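Local coordinates for protein (tenascin) (Gallus gallus, PDB 1QR4), which is an extracellular-matrix adhesion protein whose fifth and sixth fibronectin type-III domains span regions that bind heparin and contactin, at residues 95-106 with 171-182. Sequence-based numbering, arbitrary orientation.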
loop_
_atom_site.group_PDB
_atom_site.type_symbol
_atom_site.label_atom_id
_atom_site.label_comp_id
_atom_site.label_asym_id
_atom_site.label_seq_id
_atom_site.Cartn_x
_atom_site.Cartn_y
_atom_site.Cartn_z
ATOM N N VAL A 95 2.042 3.650 -0.028
ATOM C CA VAL A 95 2.950 3.779 1.118
ATOM C C VAL A 95 2.559 2.794 2.232
ATOM O O VAL A 95 1.388 2.425 2.363
ATOM C CB VAL A 95 2.968 5.239 1.659
ATOM C CG1 VAL A 95 1.569 5.688 2.040
ATOM C CG2 VAL A 95 3.916 5.365 2.840
ATOM N N GLY A 96 3.550 2.351 3.006
ATOM C CA GLY A 96 3.297 1.404 4.087
ATOM C C GLY A 96 2.622 1.892 5.369
ATOM O O GLY A 96 2.828 3.032 5.807
ATOM N N SER A 97 1.808 1.012 5.962
ATOM C CA SER A 97 1.095 1.279 7.223
ATOM C C SER A 97 2.044 1.069 8.405
ATOM O O SER A 97 2.969 0.251 8.304
ATOM C CB SER A 97 -0.034 0.257 7.437
ATOM O OG SER A 97 -1.050 0.322 6.463
ATOM N N PRO A 98 1.839 1.799 9.533
ATOM C CA PRO A 98 2.714 1.604 10.696
ATOM C C PRO A 98 2.372 0.183 11.153
ATOM O O PRO A 98 1.271 -0.302 10.882
ATOM C CB PRO A 98 2.205 2.644 11.687
ATOM C CG PRO A 98 1.673 3.717 10.809
ATOM C CD PRO A 98 0.920 2.924 9.773
ATOM N N LYS A 99 3.303 -0.496 11.811
ATOM C CA LYS A 99 3.071 -1.885 12.213
ATOM C C LYS A 99 2.334 -2.208 13.521
ATOM O O LYS A 99 1.616 -3.209 13.590
ATOM C CB LYS A 99 4.379 -2.677 12.120
ATOM C CG LYS A 99 4.933 -2.799 10.702
ATOM C CD LYS A 99 3.896 -3.400 9.738
ATOM C CE LYS A 99 3.569 -4.865 10.067
ATOM N NZ LYS A 99 4.741 -5.790 9.891
ATOM N N GLY A 100 2.477 -1.375 14.546
ATOM C CA GLY A 100 1.791 -1.683 15.786
ATOM C C GLY A 100 1.436 -0.506 16.663
ATOM O O GLY A 100 2.300 0.262 17.091
ATOM N N ILE A 101 0.154 -0.367 16.959
ATOM C CA ILE A 101 -0.268 0.727 17.807
ATOM C C ILE A 101 -0.233 0.268 19.267
ATOM O O ILE A 101 -0.661 -0.844 19.592
ATOM C CB ILE A 101 -1.660 1.235 17.394
ATOM C CG1 ILE A 101 -2.032 2.477 18.195
ATOM C CG2 ILE A 101 -2.692 0.134 17.520
ATOM C CD1 ILE A 101 -3.345 3.095 17.760
ATOM N N SER A 102 0.363 1.085 20.128
ATOM C CA SER A 102 0.448 0.761 21.541
ATOM C C SER A 102 0.111 1.983 22.376
ATOM O O SER A 102 0.277 3.123 21.937
ATOM C CB SER A 102 1.838 0.236 21.898
ATOM O OG SER A 102 2.823 1.235 21.739
ATOM N N PHE A 103 -0.409 1.734 23.569
ATOM C CA PHE A 103 -0.783 2.804 24.477
ATOM C C PHE A 103 -0.022 2.686 25.791
ATOM O O PHE A 103 0.319 1.577 26.235
ATOM C CB PHE A 103 -2.283 2.767 24.721
ATOM C CG PHE A 103 -3.076 2.865 23.479
ATOM C CD1 PHE A 103 -3.066 4.035 22.734
ATOM C CD2 PHE A 103 -3.815 1.783 23.025
ATOM C CE1 PHE A 103 -3.784 4.129 21.547
ATOM C CE2 PHE A 103 -4.535 1.863 21.835
ATOM C CZ PHE A 103 -4.519 3.043 21.094
ATOM N N SER A 104 0.277 3.842 26.380
ATOM C CA SER A 104 0.999 3.923 27.646
ATOM C C SER A 104 0.720 5.271 28.312
ATOM O O SER A 104 0.064 6.137 27.723
ATOM C CB SER A 104 2.507 3.770 27.424
ATOM O OG SER A 104 3.062 4.941 26.850
ATOM N N ASP A 105 1.200 5.419 29.548
ATOM C CA ASP A 105 1.043 6.638 30.332
ATOM C C ASP A 105 -0.398 7.104 30.292
ATOM O O ASP A 105 -0.675 8.303 30.135
ATOM C CB ASP A 105 1.953 7.742 29.798
ATOM C CG ASP A 105 3.385 7.276 29.576
ATOM O OD1 ASP A 105 3.670 6.060 29.674
ATOM O OD2 ASP A 105 4.237 8.142 29.285
ATOM N N ILE A 106 -1.318 6.148 30.411
ATOM C CA ILE A 106 -2.739 6.469 30.383
ATOM C C ILE A 106 -3.060 7.299 31.601
ATOM O O ILE A 106 -2.316 7.267 32.585
ATOM C CB ILE A 106 -3.623 5.220 30.413
ATOM C CG1 ILE A 106 -3.099 4.174 29.422
ATOM C CG2 ILE A 106 -5.063 5.598 30.068
ATOM C CD1 ILE A 106 -3.005 4.659 27.997
ATOM N N GLU A 171 0.341 10.649 -0.879
ATOM C CA GLU A 171 -0.041 9.275 -0.635
ATOM C C GLU A 171 -0.212 9.020 0.849
ATOM O O GLU A 171 0.590 9.480 1.671
ATOM C CB GLU A 171 1.004 8.315 -1.215
ATOM C CG GLU A 171 1.075 8.330 -2.732
ATOM C CD GLU A 171 -0.277 8.073 -3.379
ATOM O OE1 GLU A 171 -0.661 6.888 -3.491
ATOM O OE2 GLU A 171 -0.956 9.053 -3.769
ATOM N N GLU A 172 -1.298 8.334 1.183
ATOM C CA GLU A 172 -1.578 7.983 2.559
ATOM C C GLU A 172 -1.992 6.527 2.632
ATOM O O GLU A 172 -2.963 6.099 2.006
ATOM C CB GLU A 172 -2.635 8.890 3.156
ATOM C CG GLU A 172 -3.991 8.753 2.568
ATOM C CD GLU A 172 -4.965 9.699 3.220
ATOM O OE1 GLU A 172 -4.520 10.721 3.788
ATOM O OE2 GLU A 172 -6.180 9.421 3.172
ATOM N N SER A 173 -1.238 5.774 3.417
ATOM C CA SER A 173 -1.457 4.353 3.571
ATOM C C SER A 173 -2.756 3.929 4.230
ATOM O O SER A 173 -3.674 4.722 4.459
ATOM C CB SER A 173 -0.301 3.755 4.362
ATOM O OG SER A 173 -0.237 4.326 5.653
ATOM N N GLU A 174 -2.842 2.617 4.424
ATOM C CA GLU A 174 -3.956 1.992 5.108
ATOM C C GLU A 174 -3.693 2.253 6.594
ATOM O O GLU A 174 -2.542 2.230 7.051
ATOM C CB GLU A 174 -3.980 0.499 4.802
ATOM C CG GLU A 174 -4.663 0.213 3.500
ATOM C CD GLU A 174 -6.054 0.806 3.475
ATOM O OE1 GLU A 174 -6.926 0.290 4.207
ATOM O OE2 GLU A 174 -6.277 1.808 2.759
ATOM N N PRO A 175 -4.741 2.562 7.359
ATOM C CA PRO A 175 -4.562 2.834 8.784
ATOM C C PRO A 175 -4.535 1.574 9.616
ATOM O O PRO A 175 -4.947 0.501 9.155
ATOM C CB PRO A 175 -5.814 3.618 9.118
ATOM C CG PRO A 175 -6.843 2.896 8.303
ATOM C CD PRO A 175 -6.158 2.677 6.971
ATOM N N ILE A 176 -4.001 1.707 10.827
ATOM C CA ILE A 176 -3.975 0.630 11.816
ATOM C C ILE A 176 -4.719 1.280 12.967
ATOM O O ILE A 176 -4.729 2.508 13.085
ATOM C CB ILE A 176 -2.565 0.308 12.312
ATOM C CG1 ILE A 176 -1.889 1.578 12.811
ATOM C CG2 ILE A 176 -1.761 -0.350 11.228
ATOM C CD1 ILE A 176 -0.552 1.330 13.418
ATOM N N SER A 177 -5.379 0.494 13.799
ATOM C CA SER A 177 -6.061 1.120 14.905
ATOM C C SER A 177 -6.035 0.308 16.172
ATOM O O SER A 177 -5.648 -0.853 16.181
ATOM C CB SER A 177 -7.489 1.484 14.525
ATOM O OG SER A 177 -8.273 0.325 14.348
ATOM N N GLY A 178 -6.417 0.964 17.256
ATOM C CA GLY A 178 -6.471 0.319 18.544
ATOM C C GLY A 178 -7.468 1.064 19.397
ATOM O O GLY A 178 -7.886 2.173 19.057
ATOM N N ILE A 179 -7.901 0.428 20.479
ATOM C CA ILE A 179 -8.844 1.049 21.404
ATOM C C ILE A 179 -8.059 1.685 22.543
ATOM O O ILE A 179 -7.128 1.078 23.083
ATOM C CB ILE A 179 -9.801 0.024 22.046
ATOM C CG1 ILE A 179 -10.600 -0.743 20.977
ATOM C CG2 ILE A 179 -10.716 0.745 23.033
ATOM C CD1 ILE A 179 -11.929 -0.101 20.583
ATOM N N LEU A 180 -8.409 2.918 22.878
ATOM C CA LEU A 180 -7.759 3.605 23.978
ATOM C C LEU A 180 -8.783 3.813 25.084
ATOM O O LEU A 180 -9.806 4.474 24.875
ATOM C CB LEU A 180 -7.209 4.956 23.549
ATOM C CG LEU A 180 -6.593 5.704 24.733
ATOM C CD1 LEU A 180 -5.388 4.929 25.262
ATOM C CD2 LEU A 180 -6.207 7.110 24.321
ATOM N N LYS A 181 -8.492 3.239 26.251
ATOM C CA LYS A 181 -9.341 3.322 27.433
ATOM C C LYS A 181 -8.774 4.338 28.411
ATOM O O LYS A 181 -7.722 4.107 29.014
ATOM C CB LYS A 181 -9.434 1.950 28.108
ATOM C CG LYS A 181 -8.305 0.960 27.780
ATOM C CD LYS A 181 -6.930 1.399 28.283
ATOM C CE LYS A 181 -5.831 0.456 27.775
ATOM N NZ LYS A 181 -5.726 0.408 26.284
ATOM N N THR A 182 -9.483 5.455 28.568
ATOM C CA THR A 182 -9.072 6.544 29.465
ATOM C C THR A 182 -9.055 6.185 30.954
ATOM O O THR A 182 -10.141 5.918 31.524
ATOM C CB THR A 182 -9.951 7.818 29.265
ATOM O OG1 THR A 182 -11.313 7.447 29.009
ATOM C CG2 THR A 182 -9.427 8.662 28.120
HETATM O O HOH W 1 -1.405 0.986 2.569
#
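Ser173 OG sits among three polar groups: it accepts a hydrogen bond from the backbone N of Ser166, Gly96 O lies 3.3 Å from it as a weak hydrogen bond, and Glu174 O is another weak candidate for its one proton. Gly96 O is held a second time by Ser166 OG. Next to this cluster, one water joins the two segments, donating to Val95 O at 3.1 Å and accepting from Glu174 N at 2.9 Å. Ser97 OG also approaches Glu174 O, at a doubtfully short distance, and bonds to Glu20 OE2, a link to the preceding domain. Farther along, Ile176 turns CG1 between its backbone N and carbonyl carbon (chi1 53°), which lays CD1 against Pro98 CB at 3.5 Å and beside Ile101. Strands 101-104 and 176-181 are edge strands of the two different sheets of the fibronectin type-III sandwich; they run nearly parallel, 25° apart with axes 7.0 Å apart at closest, and side chains bridge them. Leu180 CD1 makes a CH-pi contact over one face of the Phe103 ring, 3.9 Å from its centroid, while Gly178 C meets the ring edge. An alanine at Phe103 removes the ring and is likely to open a gap beside Gly178 and leave Leu180 CD1 without the face it packs on. Ile106 slides past Leu180 in the opposite direction, its CD1 3.6 Å from Leu180 CD1.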